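Long-range contacts in hypothetical protein PA2218 (Pseudomonas aeruginosa, PDB 2HDW), which is of unknown specific function but adopts the alpha/beta hydrolase fold and may therefore act as a hydrolase: residues Ala197-Thr202 with Gly361-His366; Ala121-Val126 with Pro355-Ala360; Tyr300-Ser305 with Ala329-Lys334; Ile150-Phe155 with Ala185-Ala190; Lys65-Lys70 with Leu87-Gly92. All coordinates share one frame; numbering follows the deposited sequence.

Contact 1: Ala197-Thr202 with Gly361-His366; sequences AVVTST and GFFDEH
F362 and F363 of the C-terminal helix 356-366 press onto A197 and V199 of strand 197-201, an inner strand of the alpha/beta hydrolase sheet. Helix and strand, their axes 9.2 Å apart, run nearly antiparallel (169°), as is usual for a helix covering a parallel sheet. Two neighbouring rings do most of the work. F362 has CG anti to its backbone N (chi1 176°), and its ring slides past V199 with the two side chains pointing in opposite directions. V199 CG2 comes up to the CD2-CE2 side of that ring, 3.4 Å from F362 CD2. The same edge carbon, F362 CE2, also lies 3.7 Å from A197 CB, while CZ is near V198 O. One turn further on, H366 brings its own CB to 3.7 Å from A197 CB and lays CD2 over one face of the F362 ring, toward the rim. The ring of F363 sits beneath this group: F362 CD2 lies 3.8 Å above the F363 plane, over its centre. V199 CG2 touches both phenylalanines, and also lies 3.7 Å from F363 CZ. V198 points to the other side of the sheet, onto A185, L186 and V189 of helix 180-191. No hydrogen bond joins strand and helix here, so apolar packing carries the contact. The A197 carbonyl O lies at the edge of the F363 ring, in its plane, 3.8 Å from F363 CE1.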
# COMPACT_ATOMS: atom_id res chain seq x y z
N ALA A 197 -8.01 1.45 14.25
CA ALA A 197 -7.56 0.07 14.14
C ALA A 197 -6.83 -0.09 12.82
O ALA A 197 -7.04 0.71 11.91
CB ALA A 197 -8.76 -0.89 14.21
N VAL A 198 -5.99 -1.12 12.72
CA VAL A 198 -5.21 -1.34 11.52
C VAL A 198 -5.01 -2.82 11.20
O VAL A 198 -4.74 -3.64 12.09
CB VAL A 198 -3.81 -0.68 11.63
CG1 VAL A 198 -3.04 -1.26 12.82
CG2 VAL A 198 -3.02 -0.89 10.34
N VAL A 199 -5.16 -3.15 9.92
CA VAL A 199 -4.96 -4.50 9.40
C VAL A 199 -3.89 -4.41 8.32
O VAL A 199 -3.86 -3.45 7.56
CB VAL A 199 -6.24 -5.04 8.71
CG1 VAL A 199 -5.89 -6.25 7.83
CG2 VAL A 199 -7.27 -5.42 9.74
N THR A 200 -3.00 -5.40 8.27
CA THR A 200 -1.98 -5.43 7.23
C THR A 200 -2.19 -6.75 6.50
O THR A 200 -2.56 -7.75 7.11
CB THR A 200 -0.54 -5.39 7.78
OG1 THR A 200 -0.32 -6.50 8.67
CG2 THR A 200 -0.28 -4.08 8.52
N SER A 201 -1.97 -6.76 5.19
CA SER A 201 -2.14 -7.98 4.42
C SER A 201 -0.85 -8.31 3.66
O SER A 201 -0.36 -7.48 2.89
CB SER A 201 -3.31 -7.83 3.43
OG SER A 201 -3.63 -9.07 2.83
N THR A 202 -0.31 -9.50 3.89
CA THR A 202 0.91 -9.96 3.24
C THR A 202 1.92 -8.81 3.10
O THR A 202 2.45 -8.53 2.02
CB THR A 202 0.57 -10.61 1.84
OG1 THR A 202 1.71 -11.32 1.35
CG2 THR A 202 0.14 -9.54 0.82
N GLY A 361 -15.24 -8.23 10.10
CA GLY A 361 -15.58 -8.47 11.49
C GLY A 361 -14.67 -7.69 12.41
O GLY A 361 -15.10 -7.15 13.44
N PHE A 362 -13.39 -7.62 12.05
CA PHE A 362 -12.40 -6.89 12.82
C PHE A 362 -12.78 -5.41 12.93
O PHE A 362 -12.86 -4.85 14.02
CB PHE A 362 -11.03 -7.02 12.15
CG PHE A 362 -9.93 -6.23 12.80
CD1 PHE A 362 -9.32 -6.69 13.96
CD2 PHE A 362 -9.48 -5.04 12.23
CE1 PHE A 362 -8.27 -5.98 14.54
CE2 PHE A 362 -8.42 -4.33 12.80
CZ PHE A 362 -7.81 -4.80 13.96
N PHE A 363 -13.01 -4.77 11.78
CA PHE A 363 -13.36 -3.36 11.79
C PHE A 363 -14.76 -3.11 12.35
O PHE A 363 -15.00 -2.06 12.93
CB PHE A 363 -13.22 -2.76 10.39
CG PHE A 363 -11.78 -2.58 9.96
CD1 PHE A 363 -10.92 -1.78 10.70
CD2 PHE A 363 -11.30 -3.21 8.81
CE1 PHE A 363 -9.59 -1.60 10.30
CE2 PHE A 363 -9.98 -3.04 8.40
CZ PHE A 363 -9.12 -2.24 9.15
N ASP A 364 -15.68 -4.06 12.17
CA ASP A 364 -17.03 -3.87 12.71
C ASP A 364 -16.93 -3.67 14.22
O ASP A 364 -17.60 -2.82 14.79
CB ASP A 364 -17.93 -5.08 12.43
CG ASP A 364 -18.50 -5.07 11.02
OD1 ASP A 364 -18.84 -3.98 10.52
OD2 ASP A 364 -18.63 -6.16 10.42
N GLU A 365 -16.08 -4.46 14.87
CA GLU A 365 -15.93 -4.35 16.31
C GLU A 365 -15.14 -3.12 16.74
O GLU A 365 -15.56 -2.40 17.64
CB GLU A 365 -15.22 -5.57 16.88
CG GLU A 365 -15.18 -5.53 18.40
CD GLU A 365 -14.21 -6.50 19.01
OE1 GLU A 365 -14.20 -7.67 18.58
OE2 GLU A 365 -13.48 -6.09 19.93
N HIS A 366 -14.01 -2.89 16.10
CA HIS A 366 -13.15 -1.78 16.48
C HIS A 366 -13.50 -0.39 15.96
O HIS A 366 -13.01 0.61 16.49
CB HIS A 366 -11.71 -2.13 16.13
CG HIS A 366 -11.24 -3.40 16.77
ND1 HIS A 366 -11.27 -3.60 18.14
CD2 HIS A 366 -10.76 -4.55 16.24
CE1 HIS A 366 -10.82 -4.81 18.42
NE2 HIS A 366 -10.51 -5.41 17.28

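Contact 2: Ala121-Val126 with Pro355-Ala360; sequences AERGFV and PFDRIA
A360 sits where R123 and F125 converge, and this is the close-packed half of the contact. Its CB is 4.1 Å from R123 CB and equally 4.1 Å from F125 CE2, so the methyl faces both the base of the arginine and the phenyl ring. F125 also turns its edge to the helix backbone, with CZ 3.6 Å from A360 O and that oxygen close to the ring plane. F125 is buried, and on its other sides it meets P97 and I99 of strand 96-102 and F363 further along helix 356-366. The chain reaches this position through a Schellman motif that ends helix 112-122: G124, with positive phi, is its C-prime residue, with F125 N bonded to M120 O and G124 N to A121 O.

The other half lies toward solvent. R123 is bent at chi2, and its guanidinium ends beside the first turn of the C-terminal helix. F356 CB lies over one face of that group, 3.6 Å from R123 NH2, while the F356 ring leads away to meet Y116 edge-to-face. D357, an exposed residue, turns its carboxylate back, and R123 NH1 gives OD1 a hydrogen bond of 3.0 Å. The bond is bent, 149° at the hydrogen, and it reaches OD1 on the anti side. Only NH1 bonds the carboxylate, and the two planes are 63° apart, unlike a coplanar two-point bridge. Chemically this is a salt bridge resting on one slanted hydrogen bond at a partly exposed rim, probably of modest strength; the negative charge of D357, near the helix start, would also suit the helix dipole.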
# COMPACT_ATOMS: atom_id res chain seq x y z
N ALA A 121 -16.55 -2.14 0.85
CA ALA A 121 -17.68 -1.22 0.71
C ALA A 121 -18.96 -2.06 0.62
O ALA A 121 -20.03 -1.63 1.04
CB ALA A 121 -17.52 -0.38 -0.53
N GLU A 122 -18.85 -3.26 0.06
CA GLU A 122 -20.00 -4.15 -0.03
C GLU A 122 -20.29 -4.68 1.37
O GLU A 122 -21.39 -5.16 1.65
CB GLU A 122 -19.73 -5.33 -0.96
CG GLU A 122 -19.44 -4.97 -2.40
CD GLU A 122 -19.35 -6.20 -3.29
OE1 GLU A 122 -18.67 -7.17 -2.91
OE2 GLU A 122 -19.97 -6.19 -4.38
N ARG A 123 -19.29 -4.60 2.25
CA ARG A 123 -19.42 -5.08 3.62
C ARG A 123 -19.95 -3.99 4.55
O ARG A 123 -19.94 -4.16 5.77
CB ARG A 123 -18.08 -5.59 4.14
CG ARG A 123 -17.42 -6.66 3.28
CD ARG A 123 -18.30 -7.90 3.16
NE ARG A 123 -17.76 -8.87 2.20
CZ ARG A 123 -17.19 -10.02 2.54
NH1 ARG A 123 -17.06 -10.36 3.81
NH2 ARG A 123 -16.75 -10.84 1.59
N GLY A 124 -20.38 -2.86 3.99
CA GLY A 124 -20.93 -1.79 4.81
C GLY A 124 -20.02 -0.64 5.21
O GLY A 124 -20.43 0.22 5.99
N PHE A 125 -18.80 -0.60 4.68
CA PHE A 125 -17.89 0.49 5.02
C PHE A 125 -17.74 1.49 3.87
O PHE A 125 -17.94 1.15 2.71
CB PHE A 125 -16.50 -0.08 5.36
CG PHE A 125 -16.49 -1.04 6.52
CD1 PHE A 125 -16.28 -0.59 7.82
CD2 PHE A 125 -16.71 -2.40 6.32
CE1 PHE A 125 -16.29 -1.48 8.91
CE2 PHE A 125 -16.73 -3.30 7.40
CZ PHE A 125 -16.52 -2.84 8.69
N VAL A 126 -17.41 2.73 4.21
CA VAL A 126 -17.16 3.74 3.19
C VAL A 126 -15.66 3.51 2.97
O VAL A 126 -14.92 3.47 3.94
CB VAL A 126 -17.37 5.17 3.72
CG1 VAL A 126 -16.76 6.17 2.76
CG2 VAL A 126 -18.86 5.44 3.89
N PRO A 355 -9.13 -13.23 3.75
CA PRO A 355 -10.17 -13.35 4.79
C PRO A 355 -11.00 -12.08 5.00
O PRO A 355 -10.89 -11.42 6.03
CB PRO A 355 -9.37 -13.73 6.03
CG PRO A 355 -8.10 -12.97 5.84
CD PRO A 355 -7.79 -13.16 4.36
N PHE A 356 -11.85 -11.75 4.02
CA PHE A 356 -12.67 -10.56 4.13
C PHE A 356 -13.67 -10.62 5.28
O PHE A 356 -13.96 -9.59 5.89
CB PHE A 356 -13.40 -10.28 2.81
CG PHE A 356 -12.53 -9.66 1.75
CD1 PHE A 356 -11.95 -8.41 1.96
CD2 PHE A 356 -12.30 -10.31 0.55
CE1 PHE A 356 -11.16 -7.82 0.99
CE2 PHE A 356 -11.51 -9.73 -0.44
CZ PHE A 356 -10.94 -8.48 -0.23
N ASP A 357 -14.21 -11.80 5.57
CA ASP A 357 -15.16 -11.92 6.68
C ASP A 357 -14.46 -11.42 7.95
O ASP A 357 -14.99 -10.58 8.67
CB ASP A 357 -15.58 -13.38 6.90
CG ASP A 357 -16.57 -13.89 5.85
OD1 ASP A 357 -16.80 -13.19 4.84
OD2 ASP A 357 -17.10 -15.00 6.03
N ARG A 358 -13.26 -11.95 8.19
CA ARG A 358 -12.46 -11.59 9.36
C ARG A 358 -12.05 -10.13 9.36
O ARG A 358 -12.01 -9.50 10.41
CB ARG A 358 -11.20 -12.44 9.43
CG ARG A 358 -11.20 -13.47 10.55
CD ARG A 358 -10.45 -12.99 11.78
NE ARG A 358 -11.09 -11.86 12.45
CZ ARG A 358 -10.63 -11.29 13.56
NH1 ARG A 358 -9.51 -11.74 14.12
NH2 ARG A 358 -11.27 -10.26 14.11
N ILE A 359 -11.73 -9.59 8.19
CA ILE A 359 -11.34 -8.20 8.11
C ILE A 359 -12.55 -7.31 8.43
O ILE A 359 -12.44 -6.37 9.21
CB ILE A 359 -10.77 -7.86 6.71
CG1 ILE A 359 -9.48 -8.67 6.48
CG2 ILE A 359 -10.49 -6.37 6.61
CD1 ILE A 359 -8.86 -8.49 5.10
N ALA A 360 -13.70 -7.63 7.85
CA ALA A 360 -14.92 -6.87 8.11
C ALA A 360 -15.31 -7.00 9.59
O ALA A 360 -15.67 -6.02 10.24
CB ALA A 360 -16.06 -7.37 7.22

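Contact 3: Tyr300-Ser305 with Ala329-Lys334; sequences YIKEIS and AAAEPK
A329, the last residue of helix 320-329, meets both I301 and K302 of the short 3-10 turn 301-303. Its CB rests 4.0 Å from I301 CG2, and its carbonyl O is pressed against the aliphatic part of K302, 3.1 Å from CG. The lysine chain is extended beyond CG and passes over that oxygen. A330, where the chain leaves helical geometry, offers its methyl to the tip of I301, with CB 3.9 Å from CD1. Its carbonyl O looks the other way and accepts a bond from K334 NZ, which lies above the carbonyl plane.

At A331 the two segments are joined through water 1. A331 N donates to it at 2.9 Å, and the water lies 2.8 Å from I301 O, to which it can donate. The A331 methyl lies beside S305, its CB 4.1 Å from S305 CB. E332 supplies the one direct hydrogen bond between the segments: S305 OG gives its proton to E332 O at 2.7 Å, in the carbonyl plane. S305 has OG anti to its backbone N (chi1 175°), which aims the hydroxyl at this carbonyl. The peptide before P333 is cis, and P333 CD passes close to S305 OG. K334 N bonds to E332 OE2 at 2.9 Å, and NZ also reaches Y327 O, with a cation-pi contact to the Y327 ring.

The pair bridges two loops at the edge of the sheet. Residues 329-334 lead into the outermost strand 334-339, P333 and A330 meet I309 of strand 309-314, and I304 packs on L186 and V189 of helix 180-191.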
# COMPACT_ATOMS: atom_id res chain seq x y z
N TYR A 300 7.97 3.41 16.28
CA TYR A 300 6.98 3.57 17.33
C TYR A 300 5.77 2.64 17.22
O TYR A 300 4.67 2.96 17.68
CB TYR A 300 6.53 5.03 17.33
CG TYR A 300 7.70 5.97 17.52
CD1 TYR A 300 8.23 6.20 18.79
CD2 TYR A 300 8.31 6.60 16.43
CE1 TYR A 300 9.34 7.01 18.97
CE2 TYR A 300 9.43 7.42 16.60
CZ TYR A 300 9.94 7.62 17.88
OH TYR A 300 11.05 8.41 18.09
N ILE A 301 5.99 1.46 16.64
CA ILE A 301 4.92 0.49 16.45
C ILE A 301 4.18 0.11 17.74
O ILE A 301 2.99 -0.17 17.71
CB ILE A 301 5.46 -0.78 15.76
CG1 ILE A 301 4.31 -1.70 15.39
CG2 ILE A 301 6.49 -1.48 16.66
CD1 ILE A 301 4.72 -2.88 14.54
N LYS A 302 4.88 0.11 18.87
CA LYS A 302 4.26 -0.25 20.14
C LYS A 302 3.27 0.81 20.62
O LYS A 302 2.47 0.56 21.53
CB LYS A 302 5.31 -0.48 21.22
CG LYS A 302 6.15 -1.73 21.01
CD LYS A 302 7.23 -1.85 22.09
CE LYS A 302 8.02 -3.14 21.95
NZ LYS A 302 9.16 -3.22 22.91
N GLU A 303 3.33 1.99 20.01
CA GLU A 303 2.44 3.08 20.39
C GLU A 303 1.12 3.07 19.64
O GLU A 303 0.35 4.03 19.70
CB GLU A 303 3.16 4.43 20.25
CG GLU A 303 4.21 4.60 21.35
CD GLU A 303 5.00 5.88 21.25
OE1 GLU A 303 4.44 6.90 20.80
OE2 GLU A 303 6.19 5.86 21.62
N ILE A 304 0.87 1.98 18.93
CA ILE A 304 -0.40 1.80 18.25
C ILE A 304 -1.32 1.37 19.39
O ILE A 304 -2.47 1.80 19.48
CB ILE A 304 -0.32 0.69 17.16
CG1 ILE A 304 0.40 1.25 15.92
CG2 ILE A 304 -1.72 0.21 16.79
CD1 ILE A 304 0.73 0.20 14.87
N SER A 305 -0.79 0.54 20.29
CA SER A 305 -1.57 0.09 21.45
C SER A 305 -1.96 1.35 22.23
O SER A 305 -1.21 2.33 22.24
CB SER A 305 -0.72 -0.82 22.33
OG SER A 305 -1.41 -1.19 23.52
N ALA A 329 7.50 -7.14 17.28
CA ALA A 329 7.81 -5.77 17.65
C ALA A 329 6.62 -5.03 18.25
O ALA A 329 6.80 -4.13 19.08
CB ALA A 329 8.32 -5.01 16.44
N ALA A 330 5.42 -5.40 17.83
CA ALA A 330 4.19 -4.75 18.31
C ALA A 330 3.80 -5.12 19.73
O ALA A 330 4.38 -6.03 20.33
CB ALA A 330 3.04 -5.07 17.36
N ALA A 331 2.81 -4.42 20.26
CA ALA A 331 2.31 -4.66 21.61
C ALA A 331 0.84 -5.05 21.53
O ALA A 331 0.18 -4.77 20.53
CB ALA A 331 2.45 -3.39 22.46
N GLU A 332 0.32 -5.71 22.56
CA GLU A 332 -1.09 -6.10 22.56
C GLU A 332 -1.91 -4.82 22.65
O GLU A 332 -1.47 -3.83 23.22
CB GLU A 332 -1.40 -7.00 23.77
CG GLU A 332 -0.71 -8.36 23.74
CD GLU A 332 -1.25 -9.30 22.68
OE1 GLU A 332 -0.66 -10.39 22.48
OE2 GLU A 332 -2.28 -8.97 22.04
N PRO A 333 -3.12 -4.81 22.07
CA PRO A 333 -3.75 -5.93 21.35
C PRO A 333 -3.20 -6.14 19.94
O PRO A 333 -3.16 -5.22 19.12
CB PRO A 333 -5.22 -5.54 21.34
CG PRO A 333 -5.16 -4.04 21.25
CD PRO A 333 -4.05 -3.67 22.19
N LYS A 334 -2.76 -7.37 19.67
CA LYS A 334 -2.22 -7.72 18.37
C LYS A 334 -2.53 -9.17 18.01
O LYS A 334 -2.70 -10.01 18.89
CB LYS A 334 -0.70 -7.51 18.34
CG LYS A 334 0.07 -8.37 19.36
CD LYS A 334 1.58 -8.13 19.25
CE LYS A 334 2.35 -8.96 20.28
NZ LYS A 334 3.84 -8.77 20.19
O HOH W 1 1.53 -2.04 19.20

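Contact 4: Ile150-Phe155 with Ala185-Ala190; sequences INTEDF and ALNAVA
F155 reaches across from helix 148-164 to A185 and A188 of helix 180-191, and its side chain can be followed outward. CB meets the A188 methyl, 3.9 Å from A188 CB. CG sits off the staggered positions (chi1 -118°); beyond it the CD1-CE1 side of the ring meets A185. CD1 lies 3.8 Å from A185 CA, next to the backbone. CE1 is the ring atom nearest A185, 3.5 Å from its CB, and at the tip CZ is 3.9 Å from the same methyl. Small alanines thus let a large ring lie close to the helix. Nearer the start of the segment, T152 does the same with a methyl: its CG2 sits 3.7 Å from A188 CA, while OG1 is bonded to P148 O in its own helix. The helices cross at -69° with axes 8.6 Å apart.

Beyond the pair, the F155 ring meets F130 edge-to-face and also the ring of W181. Helix 180-191, after strand 173-178, occupies the place of the helix that follows the nucleophile elbow in alpha/beta hydrolases. Both helices rest on the sheet: A185 and V189 on V198 of strand 197-201, F155 on V175 of strand 173-178.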
# COMPACT_ATOMS: atom_id res chain seq x y z
N ILE A 150 7.20 10.51 3.06
CA ILE A 150 6.11 11.01 2.23
C ILE A 150 4.99 9.99 2.07
O ILE A 150 3.81 10.34 2.11
CB ILE A 150 6.62 11.42 0.84
CG1 ILE A 150 7.63 12.57 0.97
CG2 ILE A 150 5.45 11.85 -0.05
CD1 ILE A 150 8.22 13.04 -0.37
N ASN A 151 5.34 8.72 1.90
CA ASN A 151 4.33 7.69 1.73
C ASN A 151 3.55 7.47 3.02
O ASN A 151 2.34 7.22 2.99
CB ASN A 151 4.97 6.40 1.22
CG ASN A 151 5.37 6.50 -0.25
OD1 ASN A 151 4.82 7.31 -1.00
ND2 ASN A 151 6.33 5.68 -0.67
N THR A 152 4.22 7.56 4.16
CA THR A 152 3.51 7.41 5.43
C THR A 152 2.51 8.56 5.50
O THR A 152 1.36 8.38 5.89
CB THR A 152 4.49 7.45 6.62
OG1 THR A 152 5.30 6.26 6.61
CG2 THR A 152 3.73 7.54 7.94
N GLU A 153 2.94 9.75 5.09
CA GLU A 153 2.07 10.93 5.07
C GLU A 153 0.86 10.73 4.15
O GLU A 153 -0.26 11.14 4.48
CB GLU A 153 2.88 12.16 4.64
CG GLU A 153 2.05 13.37 4.20
CD GLU A 153 1.03 13.83 5.23
OE1 GLU A 153 1.30 13.71 6.45
OE2 GLU A 153 -0.03 14.35 4.83
N ASP A 154 1.07 10.08 3.01
CA ASP A 154 -0.03 9.83 2.06
C ASP A 154 -1.21 9.15 2.74
O ASP A 154 -2.37 9.48 2.47
CB ASP A 154 0.43 8.95 0.89
CG ASP A 154 1.35 9.66 -0.08
OD1 ASP A 154 1.26 10.90 -0.21
OD2 ASP A 154 2.16 8.97 -0.73
N PHE A 155 -0.93 8.20 3.61
CA PHE A 155 -1.98 7.48 4.31
C PHE A 155 -2.82 8.42 5.17
O PHE A 155 -4.04 8.34 5.19
CB PHE A 155 -1.37 6.37 5.17
CG PHE A 155 -1.81 4.99 4.79
CD1 PHE A 155 -0.89 3.96 4.68
CD2 PHE A 155 -3.16 4.72 4.56
CE1 PHE A 155 -1.30 2.66 4.36
CE2 PHE A 155 -3.59 3.43 4.24
CZ PHE A 155 -2.65 2.40 4.13
N ALA A 185 1.31 1.49 6.68
CA ALA A 185 0.07 1.61 7.45
C ALA A 185 0.38 1.58 8.95
O ALA A 185 -0.12 2.42 9.70
CB ALA A 185 -0.90 0.48 7.09
N LEU A 186 1.19 0.63 9.38
CA LEU A 186 1.56 0.53 10.79
C LEU A 186 2.32 1.78 11.21
O LEU A 186 2.14 2.29 12.32
CB LEU A 186 2.42 -0.71 11.04
CG LEU A 186 1.72 -2.05 10.80
CD1 LEU A 186 2.73 -3.19 10.81
CD2 LEU A 186 0.66 -2.25 11.87
N ASN A 187 3.16 2.28 10.31
CA ASN A 187 3.96 3.47 10.58
C ASN A 187 3.05 4.69 10.78
O ASN A 187 3.27 5.49 11.68
CB ASN A 187 4.91 3.75 9.41
CG ASN A 187 6.10 4.61 9.81
OD1 ASN A 187 6.43 5.59 9.14
ND2 ASN A 187 6.76 4.23 10.90
N ALA A 188 2.04 4.81 9.93
CA ALA A 188 1.10 5.92 10.00
C ALA A 188 0.24 5.89 11.26
O ALA A 188 0.06 6.91 11.93
CB ALA A 188 0.19 5.93 8.76
N VAL A 189 -0.30 4.72 11.59
CA VAL A 189 -1.16 4.57 12.76
C VAL A 189 -0.47 4.88 14.09
O VAL A 189 -1.10 5.36 15.02
CB VAL A 189 -1.76 3.14 12.82
CG1 VAL A 189 -2.65 3.00 14.05
CG2 VAL A 189 -2.56 2.85 11.55
N ALA A 190 0.82 4.59 14.17
CA ALA A 190 1.57 4.85 15.39
C ALA A 190 1.47 6.31 15.83
O ALA A 190 1.31 6.60 17.03
CB ALA A 190 3.04 4.48 15.20

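Contact 5: Lys65-Lys70 with Leu87-Gly92; sequences KVEHRK and LPKNRG
The guanidinium of R91 turns its edge, in plane, to two groups at once: the carboxylate of E67 and the carbonyl of P88. NH1 serves both. It donates to P88 O at 2.7 Å, within the guanidinium plane and almost straight along the C=O direction (164°). To E67 OE2 it is only weakly bonded, at 3.3 Å; this is a salt bridge with the two planes turned 84° apart. K89 crosses the same glutamate at a slant, its chain bent at chi4 (-63°), which leaves NZ 3.2 Å from E67 CG. K89 CE lies 3.4 Å from V66 O, while NZ and E67 OE1 stay 4.2 Å apart, beyond a salt bridge, though the opposite charges may still attract weakly. In the backbone, E67 and L87 form a hydrogen-bonded antiparallel pair, with E67 N to L87 O at 2.9 Å and L87 N to E67 O at 3.1 Å. V66 with P88 is the next, non-hydrogen-bonded pair; V66 CG1 stays against L87 O (3.0 Å), while the side chain turns to A121 and E122 of helix 112-122. This is the end of the 66-74/80-88 antiparallel hairpin away from its turn, at the outer edge of the alpha/beta hydrolase sheet.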
# COMPACT_ATOMS: atom_id res chain seq x y z
N LYS A 65 -23.57 -3.11 -6.08
CA LYS A 65 -23.97 -2.80 -4.71
C LYS A 65 -23.26 -1.58 -4.13
O LYS A 65 -23.47 -1.22 -2.97
CB LYS A 65 -23.71 -4.01 -3.80
CG LYS A 65 -24.55 -5.23 -4.15
CD LYS A 65 -24.45 -6.29 -3.06
CE LYS A 65 -25.42 -7.44 -3.33
NZ LYS A 65 -25.41 -8.43 -2.21
N VAL A 66 -22.44 -0.92 -4.93
CA VAL A 66 -21.72 0.24 -4.44
C VAL A 66 -21.82 1.45 -5.36
O VAL A 66 -22.08 1.31 -6.55
CB VAL A 66 -20.22 -0.10 -4.24
CG1 VAL A 66 -19.48 1.09 -3.66
CG2 VAL A 66 -20.09 -1.30 -3.31
N GLU A 67 -21.63 2.63 -4.78
CA GLU A 67 -21.64 3.88 -5.52
C GLU A 67 -20.18 4.29 -5.60
O GLU A 67 -19.50 4.38 -4.58
CB GLU A 67 -22.43 4.95 -4.76
CG GLU A 67 -23.91 4.68 -4.64
CD GLU A 67 -24.63 5.75 -3.83
OE1 GLU A 67 -25.87 5.67 -3.70
OE2 GLU A 67 -23.96 6.68 -3.32
N HIS A 68 -19.71 4.55 -6.81
CA HIS A 68 -18.32 4.92 -7.01
C HIS A 68 -18.08 6.23 -7.74
O HIS A 68 -18.84 6.61 -8.63
CB HIS A 68 -17.58 3.81 -7.75
CG HIS A 68 -16.28 4.24 -8.33
ND1 HIS A 68 -16.19 4.98 -9.49
CD2 HIS A 68 -15.01 4.11 -7.87
CE1 HIS A 68 -14.92 5.28 -9.72
NE2 HIS A 68 -14.19 4.77 -8.75
N ARG A 69 -17.01 6.92 -7.34
CA ARG A 69 -16.59 8.17 -7.96
C ARG A 69 -15.14 8.45 -7.58
O ARG A 69 -14.66 7.97 -6.54
CB ARG A 69 -17.51 9.33 -7.53
CG ARG A 69 -17.34 9.83 -6.10
CD ARG A 69 -18.13 11.13 -5.93
NE ARG A 69 -17.65 11.96 -4.83
CZ ARG A 69 -18.02 11.82 -3.56
NH1 ARG A 69 -18.88 10.86 -3.22
NH2 ARG A 69 -17.52 12.63 -2.63
N LYS A 70 -14.43 9.20 -8.41
CA LYS A 70 -13.02 9.50 -8.15
C LYS A 70 -12.88 10.83 -7.41
O LYS A 70 -13.65 11.76 -7.64
CB LYS A 70 -12.24 9.55 -9.46
CG LYS A 70 -12.67 8.47 -10.46
CD LYS A 70 -11.57 7.46 -10.81
CE LYS A 70 -10.49 8.07 -11.67
NZ LYS A 70 -9.70 7.02 -12.39
N LEU A 87 -18.86 3.73 -1.66
CA LEU A 87 -19.82 3.82 -0.56
C LEU A 87 -20.96 2.83 -0.74
O LEU A 87 -21.35 2.51 -1.86
CB LEU A 87 -20.42 5.23 -0.46
CG LEU A 87 -19.51 6.44 -0.28
CD1 LEU A 87 -18.78 6.74 -1.59
CD2 LEU A 87 -20.34 7.65 0.14
N PRO A 88 -21.50 2.32 0.38
CA PRO A 88 -22.62 1.37 0.32
C PRO A 88 -23.85 2.13 -0.18
O PRO A 88 -23.96 3.33 0.05
CB PRO A 88 -22.78 0.92 1.78
CG PRO A 88 -21.42 1.15 2.38
CD PRO A 88 -21.00 2.46 1.75
N LYS A 89 -24.76 1.44 -0.87
CA LYS A 89 -25.98 2.06 -1.37
C LYS A 89 -27.10 1.94 -0.33
O LYS A 89 -27.01 1.13 0.59
CB LYS A 89 -26.45 1.40 -2.67
CG LYS A 89 -25.60 1.68 -3.90
CD LYS A 89 -26.23 1.02 -5.13
CE LYS A 89 -25.47 1.35 -6.40
NZ LYS A 89 -25.49 2.81 -6.69
N ASN A 90 -28.17 2.73 -0.49
CA ASN A 90 -29.31 2.69 0.43
C ASN A 90 -28.84 2.73 1.88
O ASN A 90 -29.14 1.83 2.67
CB ASN A 90 -30.12 1.41 0.18
CG ASN A 90 -30.71 1.36 -1.22
OD1 ASN A 90 -30.83 0.29 -1.81
ND2 ASN A 90 -31.08 2.52 -1.75
N ARG A 91 -28.13 3.79 2.22
CA ARG A 91 -27.60 3.97 3.56
C ARG A 91 -28.65 4.43 4.57
O ARG A 91 -29.57 5.18 4.24
CB ARG A 91 -26.43 4.97 3.52
CG ARG A 91 -25.28 4.54 2.62
CD ARG A 91 -24.15 5.58 2.62
NE ARG A 91 -24.54 6.82 1.96
CZ ARG A 91 -24.69 6.97 0.65
NH1 ARG A 91 -24.48 5.94 -0.16
NH2 ARG A 91 -25.07 8.14 0.15
N GLY A 92 -28.48 3.98 5.81
CA GLY A 92 -29.40 4.35 6.87
C GLY A 92 -29.16 5.77 7.35
O GLY A 92 -28.53 6.56 6.66

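How the contacts relate
Contact 5 comes first in sequence, on the edge hairpin; contact 4 closes before contact 3 opens. Contacts 1 and 2 share helix 356-366, their centres 9 Å apart; their segments alternate along the chain, both enclose contact 3, and contact 2 encloses contact 4. F125 of contact 2 touches F363 and D364 of contact 1, and P88 of contact 5 packs on the 121-126 turn. Across the sheet, V198 of contact 1 meets helix 180-191 of contact 4, which receives I304 of contact 3. The centres of contacts 3 and 5 lie about 33 Å apart, toward opposite sheet edges. Contact 1 packs the C-terminal helix on the alpha/beta hydrolase sheet; contact 4 joins two helices on its other side.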